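Local coordinates for bartonella effector protein (Bep) substrate of VirB T4SS (PDB 4YK1), which is a host-targeted effector of the VirB type IV secretion system, probably an AMPylase, here represented by its BID domain, a four-helix bundle topped with a hook, at residues Arg70-Ser73 and Glu74-Asn78. Sequence-based numbering, arbitrary orientation.
Sequences RELS and ERIIN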
loop_
_atom_site.group_PDB
_atom_site.type_symbol
_atom_site.label_atom_id
_atom_site.label_comp_id
_atom_site.label_asym_id
_atom_site.label_seq_id
_atom_site.Cartn_x
_atom_site.Cartn_y
_atom_site.Cartn_z
ATOM N N ARG A 70 -7.963 0.452 -2.818
ATOM C CA ARG A 70 -9.158 1.259 -3.089
ATOM C C ARG A 70 -10.348 0.678 -2.349
ATOM O O ARG A 70 -11.091 1.392 -1.692
ATOM C CB ARG A 70 -9.492 1.329 -4.587
ATOM C CG ARG A 70 -10.862 1.992 -4.841
ATOM C CD ARG A 70 -11.314 1.970 -6.304
ATOM N NE ARG A 70 -10.494 2.823 -7.157
ATOM C CZ ARG A 70 -10.647 4.140 -7.275
ATOM N NH1 ARG A 70 -9.843 4.825 -8.077
ATOM N NH2 ARG A 70 -11.591 4.774 -6.583
ATOM N N GLU A 71 -10.516 -0.634 -2.455
ATOM C CA GLU A 71 -11.603 -1.358 -1.793
ATOM C C GLU A 71 -11.521 -1.251 -0.271
ATOM O O GLU A 71 -12.530 -0.964 0.399
ATOM C CB GLU A 71 -11.582 -2.825 -2.243
ATOM C CG GLU A 71 -12.351 -3.811 -1.385
ATOM C CD GLU A 71 -12.215 -5.256 -1.906
ATOM O OE1 GLU A 71 -11.571 -6.087 -1.218
ATOM O OE2 GLU A 71 -12.753 -5.552 -3.004
ATOM N N LEU A 72 -10.333 -1.466 0.291
ATOM C CA LEU A 72 -10.161 -1.297 1.733
ATOM C C LEU A 72 -10.433 0.140 2.170
ATOM O O LEU A 72 -11.037 0.362 3.220
ATOM C CB LEU A 72 -8.756 -1.702 2.189
ATOM C CG LEU A 72 -8.489 -1.564 3.703
ATOM C CD1 LEU A 72 -9.419 -2.466 4.571
ATOM C CD2 LEU A 72 -7.040 -1.891 4.016
ATOM N N SER A 73 -9.986 1.131 1.402
ATOM C CA SER A 73 -10.256 2.512 1.802
ATOM C C SER A 73 -11.768 2.752 1.875
ATOM O O SER A 73 -12.247 3.447 2.778
ATOM C CB SER A 73 -9.608 3.516 0.849
ATOM O OG SER A 73 -10.358 3.651 -0.349
ATOM N N GLU A 74 -12.521 2.162 0.948
ATOM C CA GLU A 74 -13.976 2.312 0.933
ATOM C C GLU A 74 -14.622 1.638 2.147
ATOM O O GLU A 74 -15.563 2.168 2.743
ATOM C CB GLU A 74 -14.582 1.726 -0.358
ATOM C CG GLU A 74 -14.296 2.559 -1.606
ATOM C CD GLU A 74 -14.587 1.812 -2.922
ATOM O OE1 GLU A 74 -15.238 0.741 -2.900
ATOM O OE2 GLU A 74 -14.159 2.306 -3.989
ATOM N N ARG A 75 -14.143 0.448 2.482
ATOM C CA ARG A 75 -14.750 -0.321 3.561
ATOM C C ARG A 75 -14.527 0.354 4.902
ATOM O O ARG A 75 -15.420 0.371 5.744
ATOM C CB ARG A 75 -14.202 -1.747 3.556
ATOM C CG ARG A 75 -14.763 -2.561 2.373
ATOM C CD ARG A 75 -14.199 -3.965 2.319
ATOM N NE ARG A 75 -14.662 -4.681 1.130
ATOM C CZ ARG A 75 -14.240 -5.891 0.785
ATOM N NH1 ARG A 75 -13.361 -6.533 1.549
ATOM N NH2 ARG A 75 -14.703 -6.463 -0.312
ATOM N N ILE A 76 -13.348 0.943 5.083
ATOM C CA ILE A 76 -13.021 1.640 6.325
ATOM C C ILE A 76 -13.948 2.820 6.516
ATOM O O ILE A 76 -14.462 3.056 7.599
ATOM C CB ILE A 76 -11.560 2.110 6.340
ATOM C CG1 ILE A 76 -10.615 0.918 6.443
ATOM C CG2 ILE A 76 -11.315 3.131 7.490
ATOM C CD1 ILE A 76 -9.145 1.322 6.223
ATOM N N ILE A 77 -14.181 3.568 5.455
ATOM C CA ILE A 77 -15.018 4.734 5.601
ATOM C C ILE A 77 -16.487 4.301 5.682
ATOM O O ILE A 77 -17.271 4.942 6.386
ATOM C CB ILE A 77 -14.728 5.759 4.482
ATOM C CG1 ILE A 77 -15.178 7.152 4.905
ATOM C CG2 ILE A 77 -15.355 5.357 3.182
ATOM C CD1 ILE A 77 -14.205 8.232 4.516
ATOM N N ASN A 78 -16.857 3.198 5.030
ATOM C CA ASN A 78 -18.231 2.687 5.137
ATOM C C ASN A 78 -18.562 2.337 6.594
ATOM O O ASN A 78 -19.671 2.563 7.043
ATOM C CB ASN A 78 -18.462 1.428 4.302
ATOM C CG ASN A 78 -18.542 1.682 2.822
ATOM O OD1 ASN A 78 -18.747 2.804 2.366
ATOM N ND2 ASN A 78 -18.427 0.601 2.048
HETATM O O HOH W 1 -12.763 4.611 -3.982
#
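The carboxylate of Glu71 lies over one face of the Arg75 guanidinium, the two planes only 11° apart, so that the pair stacks with both chains running side by side in the same direction. Glu71 OE1 sits 3.3 Å from Arg75 NH2, but well out of the guanidinium plane and offset toward its rim; this salt bridge is therefore a pairing of charges to which no N-H is directed. With CG anti to the backbone N (chi1 163°), Glu71 runs extended beside the Arg75 chain, its CG 3.5 Å from Arg75 NE. Around the Arg70 guanidinium the meeting is different: Glu74 OE2 stands near its plane, at the edge, yet 4.4 Å from Arg70 NH2, too far for a salt bridge. In the conformer described, water 1 closes that gap, accepting from Arg70 NH2 and donating to Glu74 OE2 at 2.7 Å. Glu74 OE2 also lies 3.4 Å from Arg70 CG. On the buried side, in the conformer described, Ser73 OG donates to Arg70 O at 2.7 Å, and Glu74 N reaches that oxygen from the same face of the carbonyl plane, so two donors grip one acceptor. Leu72 CG packs against Ile76 CD1 at 3.9 Å. Ser73 O receives a weak bond from Ile77 N and another hydrogen bond from Ser110 OG on helix 97-140. Salt-bridged, water-bridged and apolar pairs at i, i+4 spacing, over backbone bonds of the same step, are characteristic of an alpha-helix; here it is helix 67-78, whose Ser73 face lies on the long helix 97-140 of the BID domain.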